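Long-range contacts in peroxinectin A (Dictyostelium discoideum, PDB 6ERC), which catalyses the hydrogen peroxide-dependent oxidation of phenolic donors, iodide and thiocyanate at a haem, as a secreted peroxidase of the animal haem peroxidase family: residues 78-82 / 150-154; 264-269 / 487-491; 81-87 / 210-214; 290-296 / 461-465. The contacts are given in a common frame with arbitrary orientation. Residues are numbered along the deposited sequence.

How the contacts relate
Helix 70-80 and the turn after it start two loops. Contact 1 closes the first at 150-154, around the sodium ion. Contact 3 closes the second at 210-214, on the haem side; the two share His81 and Asn82, and their centres lie about 7 Å apart. Further along, helix 247-275 opens the long loop that contact 2 closes near the C terminus. Contact 4, joining the start of helix 294-300 to helix 452-467, falls wholly within that loop. The contacts also touch one another: Leu79 and Met83 pack on Phe462, Ile80 packs on Phe296, and Tyr267 OH lies 2.6 Å from Phe462 O, a probable hydrogen bond between contacts 2 and 4.

Contact 1 of 4, residues 78-82 / 150-154; sequences FLIHN and IDGNV. With NA (sodium ion), chain K; HEM (protoporphyrin IX containing Fe), chain F.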
# COMPACT_ATOMS: atom_id res chain seq x y z
N PHE A 78 0.74 1.74 -4.66
CA PHE A 78 0.47 3.17 -4.79
C PHE A 78 -0.85 3.54 -4.12
O PHE A 78 -0.97 4.64 -3.56
CB PHE A 78 0.44 3.55 -6.27
CG PHE A 78 0.24 5.01 -6.52
CD1 PHE A 78 1.33 5.88 -6.53
CD2 PHE A 78 -1.02 5.52 -6.74
CE1 PHE A 78 1.15 7.22 -6.75
CE2 PHE A 78 -1.20 6.87 -6.96
CZ PHE A 78 -0.12 7.72 -6.97
N LEU A 79 -1.83 2.65 -4.16
CA LEU A 79 -3.14 2.94 -3.58
C LEU A 79 -3.06 3.00 -2.05
O LEU A 79 -3.63 3.90 -1.43
CB LEU A 79 -4.15 1.89 -4.03
CG LEU A 79 -5.56 1.99 -3.43
CD1 LEU A 79 -6.15 3.38 -3.60
CD2 LEU A 79 -6.46 0.95 -4.09
N ILE A 80 -2.38 2.03 -1.43
CA ILE A 80 -2.33 2.02 0.03
C ILE A 80 -1.59 3.24 0.56
O ILE A 80 -1.91 3.76 1.63
CB ILE A 80 -1.70 0.71 0.56
CG1 ILE A 80 -1.79 0.66 2.08
CG2 ILE A 80 -0.25 0.58 0.11
CD1 ILE A 80 -3.20 0.45 2.60
N HIS A 81 -0.57 3.70 -0.17
CA HIS A 81 0.13 4.91 0.24
C HIS A 81 -0.76 6.15 0.18
O HIS A 81 -0.34 7.22 0.64
CB HIS A 81 1.38 5.11 -0.61
CG HIS A 81 2.43 4.07 -0.39
ND1 HIS A 81 3.55 3.95 -1.19
CD2 HIS A 81 2.53 3.09 0.54
CE1 HIS A 81 4.29 2.95 -0.76
NE2 HIS A 81 3.70 2.41 0.29
N ASN A 82 -1.96 6.04 -0.39
CA ASN A 82 -2.96 7.10 -0.33
C ASN A 82 -3.89 6.97 0.87
O ASN A 82 -4.77 7.82 1.04
CB ASN A 82 -3.81 7.11 -1.60
CG ASN A 82 -3.18 7.90 -2.73
OD1 ASN A 82 -3.32 9.13 -2.79
ND2 ASN A 82 -2.50 7.21 -3.63
N ILE A 150 -8.70 8.90 -0.15
CA ILE A 150 -7.93 8.91 -1.39
C ILE A 150 -7.93 10.34 -1.90
O ILE A 150 -8.86 10.77 -2.59
CB ILE A 150 -8.50 7.92 -2.42
CG1 ILE A 150 -8.42 6.49 -1.88
CG2 ILE A 150 -7.74 8.03 -3.74
CD1 ILE A 150 -9.20 5.47 -2.69
N ASP A 151 -6.89 11.10 -1.54
CA ASP A 151 -6.88 12.55 -1.72
C ASP A 151 -5.59 13.05 -2.35
O ASP A 151 -5.27 14.24 -2.24
CB ASP A 151 -7.12 13.25 -0.38
CG ASP A 151 -6.10 12.85 0.68
OD1 ASP A 151 -5.23 12.00 0.40
OD2 ASP A 151 -6.18 13.39 1.81
N GLY A 152 -4.83 12.17 -3.01
CA GLY A 152 -3.62 12.59 -3.68
C GLY A 152 -2.49 13.00 -2.78
O GLY A 152 -1.50 13.57 -3.27
N ASN A 153 -2.59 12.75 -1.47
CA ASN A 153 -1.49 13.07 -0.56
C ASN A 153 -0.18 12.48 -1.04
O ASN A 153 0.90 13.01 -0.73
CB ASN A 153 -1.81 12.55 0.85
CG ASN A 153 -1.76 11.03 0.92
OD1 ASN A 153 -2.77 10.35 0.70
ND2 ASN A 153 -0.59 10.48 1.24
N VAL A 154 -0.24 11.38 -1.80
CA VAL A 154 0.96 10.77 -2.36
C VAL A 154 1.73 11.76 -3.22
O VAL A 154 2.96 11.69 -3.32
CB VAL A 154 0.57 9.50 -3.14
CG1 VAL A 154 -0.41 9.84 -4.26
CG2 VAL A 154 1.81 8.82 -3.70
NA NA K . -4.86 10.10 1.91
CHA HEM F . 3.42 -2.16 4.37
CHB HEM F . 7.26 -2.94 1.53
CHC HEM F . 4.27 -4.01 -2.17
CHD HEM F . 0.45 -3.47 0.76
C1A HEM F . 4.71 -2.34 3.93
C2A HEM F . 5.89 -2.29 4.76
C3A HEM F . 6.96 -2.50 3.98
C4A HEM F . 6.48 -2.70 2.63
CMA HEM F . 8.44 -2.53 4.42
CAA HEM F . 5.89 -2.04 6.27
CBA HEM F . 6.33 -3.33 6.94
CGA HEM F . 5.83 -3.38 8.35
O1A HEM F . 4.59 -3.41 8.56
O2A HEM F . 6.67 -3.41 9.29
C1B HEM F . 6.77 -3.27 0.28
C2B HEM F . 7.59 -3.53 -0.88
C3B HEM F . 6.77 -3.82 -1.90
C4B HEM F . 5.41 -3.76 -1.42
CMB HEM F . 9.13 -3.44 -0.84
CAB HEM F . 7.12 -4.18 -3.37
CBB HEM F . 8.37 -4.31 -3.81
C1C HEM F . 2.98 -3.97 -1.70
C2C HEM F . 1.78 -4.24 -2.47
C3C HEM F . 0.71 -4.09 -1.65
C4C HEM F . 1.23 -3.71 -0.35
CMC HEM F . 1.84 -4.64 -3.96
CAC HEM F . -0.82 -4.24 -1.87
CBC HEM F . -1.41 -4.56 -3.02
C1D HEM F . 0.92 -3.03 1.98
C2D HEM F . 0.11 -2.61 3.10
C3D HEM F . 0.94 -2.27 4.09
C4D HEM F . 2.29 -2.43 3.63
CMD HEM F . -1.43 -2.62 3.12
CAD HEM F . 0.56 -1.74 5.49
CBD HEM F . 0.24 -0.26 5.29
CGD HEM F . 0.64 0.55 6.49
O1D HEM F . 1.83 0.95 6.56
O2D HEM F . -0.21 0.82 7.38
NA HEM F . 5.10 -2.59 2.64
NB HEM F . 5.45 -3.42 -0.08
NC HEM F . 2.60 -3.65 -0.42
ND HEM F . 2.25 -2.90 2.34
FE HEM F . 3.82 -3.10 1.13
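A sodium-binding loop is fastened here to the end of the distal haem helix, in an arrangement that resembles the calcium site of mammalian haem peroxidases, where a metal ligand likewise follows the distal histidine. Asn82, the residue most covered by the contact, serves both the metal and the packing. Its main-chain O binds the ion at 2.4 Å from NA, alongside Asp151 OD1 at 2.5 Å and Asn153 OD1 at 2.4 Å; Gly147 and Tyr149 complete the five protein ligands. The Asn82 side chain turns back on its own helix, ND2 donating to Phe78 O at 3.0 Å, while OD1 lies 3.3 Å from Val154 CG1. Val154 points toward the helix and also sets CG1 3.5 Å from Phe78 CZ, so its methyl fills the space between amide and ring. On the far end of the loop, Ile150 CD1 meets Leu79 CD1 at 3.8 Å and leans on helix 247-275. His81, predicted to be the catalytic proton acceptor, thus sits next to a metal ligand, with its NE2 5.6 Å from the haem FE. A weak hydrogen bond holds its carbonyl as well: Asn153 ND2 donates to His81 O at 3.3 Å.

Contact 2 of 4, residues 264-269 / 487-491; sequences KITYDE and TTTFA
Ile265 overlaps the base of Phe490: in the m,t rotamer, it sets CD1 3.6 Å from Phe490 CB. The CA atoms of these two residues are 6.2 Å apart, the closest CA pair, and those of Lys264 and Thr487 are 7.8 Å apart. Residues 264-269 are helical throughout, with a wider pi-type turn at 266-269; Asp268 N and Glu269 N donate to Lys264 O at 2.8 Å and Ile265 O at 3.0 Å. Segment 487-491 is extended through Thr488, reaches the N-cap position at Thr489 and enters a helix at Phe490. Lys264 is trans along its whole side chain and lays CD 3.4 Å from Thr487 CG2. One turn on, Glu269 (chi1 m, chi2 t) reaches the helix start: Phe490 N donates to Glu269 OE1 at 2.9 Å, and a water donates to Glu269 OE2 at 2.5 Å while accepting from Ala491 N at 2.6 Å. Phe490, with chi1 t, turns its ring away from segment 264-269, toward Trp75 and Met71 of helix 70-80. The disulfide Cys257-Cys485 joins helix 247-275 to the chain just ahead of Thr487. The contact thus ties helix 247-275 to the C-terminal helix 490-497, an acidic side chain meeting one amide directly and the next through a water, at the open backbone amides characteristic of a helix's first turn.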
# COMPACT_ATOMS: atom_id res chain seq x y z
N LYS A 264 -10.82 7.08 -9.94
CA LYS A 264 -11.53 6.35 -10.99
C LYS A 264 -10.81 5.07 -11.36
O LYS A 264 -11.45 4.02 -11.55
CB LYS A 264 -11.70 7.24 -12.22
CG LYS A 264 -12.70 6.69 -13.23
CD LYS A 264 -12.70 7.50 -14.52
CE LYS A 264 -13.74 6.99 -15.51
NZ LYS A 264 -13.66 7.72 -16.81
N ILE A 265 -9.48 5.12 -11.50
CA ILE A 265 -8.72 3.92 -11.81
C ILE A 265 -8.91 2.87 -10.72
O ILE A 265 -8.98 1.67 -10.99
CB ILE A 265 -7.23 4.27 -12.01
CG1 ILE A 265 -7.05 5.04 -13.32
CG2 ILE A 265 -6.37 3.01 -12.01
CD1 ILE A 265 -5.69 5.67 -13.48
N THR A 266 -9.00 3.31 -9.46
CA THR A 266 -9.16 2.37 -8.36
C THR A 266 -10.48 1.63 -8.46
O THR A 266 -10.52 0.40 -8.38
CB THR A 266 -9.04 3.11 -7.03
OG1 THR A 266 -7.75 3.72 -6.93
CG2 THR A 266 -9.23 2.15 -5.86
N TYR A 267 -11.58 2.36 -8.64
CA TYR A 267 -12.91 1.77 -8.55
C TYR A 267 -13.48 1.30 -9.88
O TYR A 267 -14.48 0.57 -9.88
CB TYR A 267 -13.88 2.77 -7.92
CG TYR A 267 -13.71 2.91 -6.42
CD1 TYR A 267 -12.56 3.47 -5.89
CD2 TYR A 267 -14.70 2.49 -5.55
CE1 TYR A 267 -12.39 3.60 -4.52
CE2 TYR A 267 -14.55 2.62 -4.18
CZ TYR A 267 -13.39 3.18 -3.68
OH TYR A 267 -13.23 3.31 -2.32
N ASP A 268 -12.89 1.70 -11.01
CA ASP A 268 -13.32 1.20 -12.31
C ASP A 268 -12.40 0.12 -12.87
O ASP A 268 -12.86 -0.72 -13.65
CB ASP A 268 -13.41 2.34 -13.32
CG ASP A 268 -14.64 3.21 -13.13
OD1 ASP A 268 -15.42 2.94 -12.19
OD2 ASP A 268 -14.84 4.15 -13.92
N GLU A 269 -11.13 0.11 -12.48
CA GLU A 269 -10.16 -0.85 -12.98
C GLU A 269 -9.59 -1.75 -11.89
O GLU A 269 -9.66 -2.97 -12.01
CB GLU A 269 -9.02 -0.12 -13.71
CG GLU A 269 -9.44 0.53 -15.02
CD GLU A 269 -8.29 1.22 -15.72
OE1 GLU A 269 -7.94 2.35 -15.31
OE2 GLU A 269 -7.73 0.64 -16.67
N THR A 487 -10.28 12.83 -17.30
CA THR A 487 -10.11 11.57 -16.61
C THR A 487 -10.43 10.41 -17.55
O THR A 487 -11.54 10.31 -18.08
CB THR A 487 -11.02 11.53 -15.38
OG1 THR A 487 -10.75 12.67 -14.56
CG2 THR A 487 -10.77 10.27 -14.57
N THR A 488 -9.45 9.53 -17.74
CA THR A 488 -9.61 8.38 -18.63
C THR A 488 -9.10 7.11 -17.94
O THR A 488 -8.90 7.10 -16.72
CB THR A 488 -8.85 8.62 -19.94
OG1 THR A 488 -9.08 7.53 -20.84
CG2 THR A 488 -7.36 8.78 -19.68
N THR A 489 -8.90 6.05 -18.71
CA THR A 489 -8.36 4.81 -18.16
C THR A 489 -6.86 4.95 -17.91
O THR A 489 -6.18 5.80 -18.49
CB THR A 489 -8.62 3.63 -19.09
OG1 THR A 489 -8.01 3.86 -20.36
CG2 THR A 489 -10.12 3.41 -19.27
N PHE A 490 -6.35 4.08 -17.04
CA PHE A 490 -4.93 4.11 -16.70
C PHE A 490 -4.06 3.98 -17.95
O PHE A 490 -3.05 4.67 -18.09
CB PHE A 490 -4.63 3.00 -15.69
CG PHE A 490 -3.25 3.06 -15.09
CD1 PHE A 490 -2.51 4.23 -15.08
CD2 PHE A 490 -2.70 1.93 -14.51
CE1 PHE A 490 -1.25 4.27 -14.51
CE2 PHE A 490 -1.44 1.96 -13.95
CZ PHE A 490 -0.71 3.13 -13.95
N ALA A 491 -4.45 3.10 -18.87
CA ALA A 491 -3.66 2.88 -20.07
C ALA A 491 -3.50 4.17 -20.87
O ALA A 491 -2.43 4.43 -21.43
CB ALA A 491 -4.29 1.79 -20.94
O HOH W 1 -5.83 0.96 -18.28

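Contact 3 of 4, residues 81-87 / 210-214; sequences HNMALSK and GERRG. With NA (sodium ion), chain K; HEM (protoporphyrin IX containing Fe), chain F.
The guanidinium of Arg213 lies between two side chains, Leu85 CD1 over one face, 3.3 Å from CZ, and His81 CD2 over the other, 3.2 Å from Arg213 NE, yet no hydrogen bond joins the segments, Ala84 O, 2.7 Å from Arg213 NH2, being poorly angled. Both are irregular, with 84-85 extended (phi/psi near -145/130); their closest CA atoms, His81 and Glu211, are 7.1 Å apart. Arg213 has chi1 p and is otherwise extended, and its CG makes a CH-pi contact with the His81 ring, 3.9 Å from the centroid. At the far end NH1 donates to a haem propionate, 3.2 Å from HEM O1D, while Ser86 OG donates to HEM O2D at 2.9 Å. A salt bridge from Glu211 OE2 to Arg213 NE (3.5 Å) steadies the arginine. This distal histidine-arginine pair is characteristic of animal haem peroxidases; His81 is the predicted proton acceptor and Arg213 the predicted transition-state stabiliser. His81 lies just after helix 70-80, the arginine precedes helix 218-241, and Met83 packs on helices 294-300 and 452-467.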
# COMPACT_ATOMS: atom_id res chain seq x y z
N HIS A 81 -0.57 3.70 -0.17
CA HIS A 81 0.13 4.91 0.24
C HIS A 81 -0.76 6.15 0.18
O HIS A 81 -0.34 7.22 0.64
CB HIS A 81 1.38 5.11 -0.61
CG HIS A 81 2.43 4.07 -0.39
ND1 HIS A 81 3.55 3.95 -1.19
CD2 HIS A 81 2.53 3.09 0.54
CE1 HIS A 81 4.29 2.95 -0.76
NE2 HIS A 81 3.70 2.41 0.29
N ASN A 82 -1.96 6.04 -0.39
CA ASN A 82 -2.96 7.10 -0.33
C ASN A 82 -3.89 6.97 0.87
O ASN A 82 -4.77 7.82 1.04
CB ASN A 82 -3.81 7.11 -1.60
CG ASN A 82 -3.18 7.90 -2.73
OD1 ASN A 82 -3.32 9.13 -2.79
ND2 ASN A 82 -2.50 7.21 -3.63
N MET A 83 -3.71 5.95 1.71
CA MET A 83 -4.75 5.61 2.69
C MET A 83 -4.23 5.38 4.10
O MET A 83 -4.87 5.82 5.06
CB MET A 83 -5.51 4.37 2.21
CG MET A 83 -6.24 4.57 0.88
SD MET A 83 -7.12 3.10 0.32
CE MET A 83 -8.34 2.92 1.62
N ALA A 84 -3.11 4.68 4.27
CA ALA A 84 -2.72 4.24 5.60
C ALA A 84 -1.20 4.23 5.77
O ALA A 84 -0.47 3.88 4.85
CB ALA A 84 -3.27 2.84 5.89
N LEU A 85 -0.75 4.61 6.97
CA LEU A 85 0.64 4.46 7.36
C LEU A 85 0.68 4.10 8.84
O LEU A 85 0.19 4.86 9.68
CB LEU A 85 1.44 5.74 7.11
CG LEU A 85 2.90 5.68 7.58
CD1 LEU A 85 3.70 4.74 6.69
CD2 LEU A 85 3.53 7.06 7.62
N SER A 86 1.28 2.96 9.16
CA SER A 86 1.45 2.53 10.55
C SER A 86 2.83 2.98 11.02
O SER A 86 3.78 2.20 11.10
CB SER A 86 1.26 1.02 10.66
OG SER A 86 -0.05 0.65 10.28
N LYS A 87 2.93 4.26 11.33
CA LYS A 87 4.22 4.85 11.68
C LYS A 87 4.66 4.35 13.05
O LYS A 87 3.91 4.52 14.03
CB LYS A 87 4.13 6.37 11.67
CG LYS A 87 5.48 7.07 11.73
CD LYS A 87 5.33 8.59 11.57
CE LYS A 87 6.67 9.31 11.72
NZ LYS A 87 7.63 8.94 10.64
N GLY A 210 5.25 13.49 -2.48
CA GLY A 210 4.33 13.74 -1.39
C GLY A 210 4.22 12.62 -0.37
O GLY A 210 3.54 12.81 0.65
N GLU A 211 4.86 11.48 -0.60
CA GLU A 211 4.75 10.33 0.29
C GLU A 211 6.15 9.86 0.67
O GLU A 211 6.98 9.59 -0.21
CB GLU A 211 3.96 9.20 -0.38
CG GLU A 211 2.97 8.51 0.55
CD GLU A 211 3.61 7.41 1.37
OE1 GLU A 211 4.50 6.73 0.82
OE2 GLU A 211 3.24 7.24 2.55
N ARG A 212 6.40 9.75 1.98
CA ARG A 212 7.75 9.46 2.48
C ARG A 212 8.38 8.26 1.77
O ARG A 212 9.53 8.33 1.32
CB ARG A 212 7.70 9.20 3.99
CG ARG A 212 7.23 10.37 4.83
CD ARG A 212 7.20 10.00 6.32
NE ARG A 212 8.54 9.80 6.87
CZ ARG A 212 9.23 10.71 7.56
NH1 ARG A 212 8.72 11.91 7.80
NH2 ARG A 212 10.45 10.42 8.01
N ARG A 213 7.64 7.16 1.68
CA ARG A 213 8.17 5.92 1.11
C ARG A 213 7.89 5.82 -0.39
O ARG A 213 7.59 4.74 -0.91
CB ARG A 213 7.59 4.72 1.86
CG ARG A 213 6.07 4.72 1.96
CD ARG A 213 5.53 3.64 2.89
NE ARG A 213 4.13 3.89 3.22
CZ ARG A 213 3.34 3.04 3.87
NH1 ARG A 213 3.79 1.85 4.26
NH2 ARG A 213 2.08 3.38 4.11
N GLY A 214 8.00 6.94 -1.10
CA GLY A 214 7.80 6.91 -2.54
C GLY A 214 8.96 6.29 -3.29
O GLY A 214 8.78 5.75 -4.38
NA NA K . -4.86 10.10 1.91
CHA HEM F . 3.42 -2.16 4.37
CHB HEM F . 7.26 -2.94 1.53
CHC HEM F . 4.27 -4.01 -2.17
CHD HEM F . 0.45 -3.47 0.76
C1A HEM F . 4.71 -2.34 3.93
C2A HEM F . 5.89 -2.29 4.76
C3A HEM F . 6.96 -2.50 3.98
C4A HEM F . 6.48 -2.70 2.63
CMA HEM F . 8.44 -2.53 4.42
CAA HEM F . 5.89 -2.04 6.27
CBA HEM F . 6.33 -3.33 6.94
CGA HEM F . 5.83 -3.38 8.35
O1A HEM F . 4.59 -3.41 8.56
O2A HEM F . 6.67 -3.41 9.29
C1B HEM F . 6.77 -3.27 0.28
C2B HEM F . 7.59 -3.53 -0.88
C3B HEM F . 6.77 -3.82 -1.90
C4B HEM F . 5.41 -3.76 -1.42
CMB HEM F . 9.13 -3.44 -0.84
CAB HEM F . 7.12 -4.18 -3.37
CBB HEM F . 8.37 -4.31 -3.81
C1C HEM F . 2.98 -3.97 -1.70
C2C HEM F . 1.78 -4.24 -2.47
C3C HEM F . 0.71 -4.09 -1.65
C4C HEM F . 1.23 -3.71 -0.35
CMC HEM F . 1.84 -4.64 -3.96
CAC HEM F . -0.82 -4.24 -1.87
CBC HEM F . -1.41 -4.56 -3.02
C1D HEM F . 0.92 -3.03 1.98
C2D HEM F . 0.11 -2.61 3.10
C3D HEM F . 0.94 -2.27 4.09
C4D HEM F . 2.29 -2.43 3.63
CMD HEM F . -1.43 -2.62 3.12
CAD HEM F . 0.56 -1.74 5.49
CBD HEM F . 0.24 -0.26 5.29
CGD HEM F . 0.64 0.55 6.49
O1D HEM F . 1.83 0.95 6.56
O2D HEM F . -0.21 0.82 7.38
NA HEM F . 5.10 -2.59 2.64
NB HEM F . 5.45 -3.42 -0.08
NC HEM F . 2.60 -3.65 -0.42
ND HEM F . 2.25 -2.90 2.34
FE HEM F . 3.82 -3.10 1.13

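Contact 4 of 4, residues 290-296 / 461-465; sequences AQVSNEF and QFFRT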
# COMPACT_ATOMS: atom_id res chain seq x y z
N ALA A 290 -15.05 6.97 6.77
CA ALA A 290 -14.08 6.52 5.78
C ALA A 290 -12.76 6.07 6.40
O ALA A 290 -11.89 5.57 5.67
CB ALA A 290 -13.81 7.63 4.77
N GLN A 291 -12.58 6.24 7.71
CA GLN A 291 -11.34 5.88 8.37
C GLN A 291 -10.97 4.43 8.05
O GLN A 291 -11.84 3.56 7.95
CB GLN A 291 -11.47 6.06 9.88
CG GLN A 291 -10.19 5.83 10.68
CD GLN A 291 -9.22 6.99 10.57
OE1 GLN A 291 -9.62 8.15 10.46
NE2 GLN A 291 -7.93 6.67 10.60
N VAL A 292 -9.67 4.18 7.88
CA VAL A 292 -9.20 2.85 7.54
C VAL A 292 -9.37 1.92 8.74
O VAL A 292 -9.20 2.33 9.90
CB VAL A 292 -7.73 2.89 7.08
CG1 VAL A 292 -7.19 1.48 6.84
CG2 VAL A 292 -7.60 3.74 5.82
N SER A 293 -9.71 0.66 8.47
CA SER A 293 -9.82 -0.34 9.52
C SER A 293 -8.47 -0.97 9.79
O SER A 293 -7.64 -1.13 8.89
CB SER A 293 -10.83 -1.42 9.13
OG SER A 293 -10.32 -2.23 8.08
N ASN A 294 -8.26 -1.35 11.05
CA ASN A 294 -6.99 -1.95 11.44
C ASN A 294 -6.74 -3.26 10.70
O ASN A 294 -5.59 -3.57 10.36
CB ASN A 294 -6.97 -2.18 12.95
CG ASN A 294 -5.57 -2.13 13.52
OD1 ASN A 294 -4.67 -2.82 13.05
ND2 ASN A 294 -5.38 -1.29 14.54
N GLU A 295 -7.79 -4.02 10.44
CA GLU A 295 -7.63 -5.30 9.75
C GLU A 295 -7.32 -5.11 8.27
O GLU A 295 -6.62 -5.93 7.68
CB GLU A 295 -8.88 -6.16 9.92
CG GLU A 295 -9.23 -6.49 11.37
CD GLU A 295 -9.94 -5.35 12.08
OE1 GLU A 295 -9.98 -4.23 11.52
OE2 GLU A 295 -10.45 -5.57 13.20
N PHE A 296 -7.84 -4.03 7.67
CA PHE A 296 -7.61 -3.78 6.25
C PHE A 296 -6.13 -3.57 5.97
O PHE A 296 -5.52 -4.29 5.17
CB PHE A 296 -8.42 -2.56 5.80
CG PHE A 296 -8.13 -2.12 4.39
CD1 PHE A 296 -8.78 -2.72 3.32
CD2 PHE A 296 -7.23 -1.10 4.13
CE1 PHE A 296 -8.52 -2.31 2.02
CE2 PHE A 296 -6.97 -0.68 2.83
CZ PHE A 296 -7.62 -1.29 1.78
N GLN A 461 -13.87 -2.04 3.28
CA GLN A 461 -13.12 -0.79 3.42
C GLN A 461 -13.44 0.17 2.28
O GLN A 461 -13.85 1.31 2.51
CB GLN A 461 -11.62 -1.08 3.45
CG GLN A 461 -10.75 0.16 3.58
CD GLN A 461 -11.06 0.95 4.83
OE1 GLN A 461 -10.75 0.52 5.94
NE2 GLN A 461 -11.68 2.11 4.66
N PHE A 462 -13.27 -0.28 1.03
CA PHE A 462 -13.41 0.63 -0.10
C PHE A 462 -14.84 1.10 -0.30
O PHE A 462 -15.06 2.13 -0.94
CB PHE A 462 -12.87 -0.03 -1.36
CG PHE A 462 -11.37 -0.07 -1.43
CD1 PHE A 462 -10.64 1.10 -1.52
CD2 PHE A 462 -10.69 -1.27 -1.39
CE1 PHE A 462 -9.26 1.08 -1.58
CE2 PHE A 462 -9.31 -1.30 -1.45
CZ PHE A 462 -8.60 -0.13 -1.55
N PHE A 463 -15.83 0.38 0.24
CA PHE A 463 -17.18 0.92 0.26
C PHE A 463 -17.23 2.19 1.10
O PHE A 463 -17.91 3.16 0.74
CB PHE A 463 -18.16 -0.12 0.80
CG PHE A 463 -19.58 0.35 0.82
CD1 PHE A 463 -20.09 1.03 1.91
CD2 PHE A 463 -20.41 0.13 -0.27
CE1 PHE A 463 -21.40 1.46 1.92
CE2 PHE A 463 -21.71 0.56 -0.27
CZ PHE A 463 -22.21 1.23 0.83
N ARG A 464 -16.51 2.20 2.23
CA ARG A 464 -16.58 3.34 3.13
C ARG A 464 -15.75 4.52 2.63
O ARG A 464 -16.21 5.66 2.70
CB ARG A 464 -16.13 2.92 4.54
CG ARG A 464 -17.16 2.06 5.26
CD ARG A 464 -16.76 1.75 6.69
NE ARG A 464 -15.59 0.89 6.77
CZ ARG A 464 -14.34 1.31 6.99
NH1 ARG A 464 -13.35 0.43 7.04
NH2 ARG A 464 -14.08 2.59 7.18
N THR A 465 -14.55 4.27 2.12
CA THR A 465 -13.72 5.38 1.65
C THR A 465 -14.28 6.05 0.40
O THR A 465 -13.78 7.11 0.01
CB THR A 465 -12.28 4.92 1.38
OG1 THR A 465 -12.29 3.64 0.75
CG2 THR A 465 -11.50 4.86 2.69
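Two short hydrogen bonds bind the extended backbone of 291-293 to helix 452-467: Arg464 NH2 donates to Gln291 O at 2.6 Å, and Ser293 N donates to Gln461 OE1 at 2.7 Å. Gln461 OE1 also accepts a weak bond from Arg464 NH1 at 2.8 Å, so the two side chains, one turn apart, work together; Glu460 forms a salt bridge with the same arginine. Ser293 is the N-cap of helix 294-300, its OG accepting from Phe296 N at 3.1 Å. The contact therefore joins the start of this haem-side helix to the flank of helix 452-467 within the largely helical peroxidase fold. Beyond the polar strip, Gln461 CG sits over the face of Phe296, 3.5 Å from the ring centroid, a CH-pi contact. Phe296 turns its edge toward the face of Phe462 in an offset T-shaped pair, centroids 5.3 Å apart and planes at 86°. At the other end the segments' CA atoms come closest, Ala290 to Thr465 at 4.3 Å, with Thr465 CG2 3.1 Å from Ala290 O.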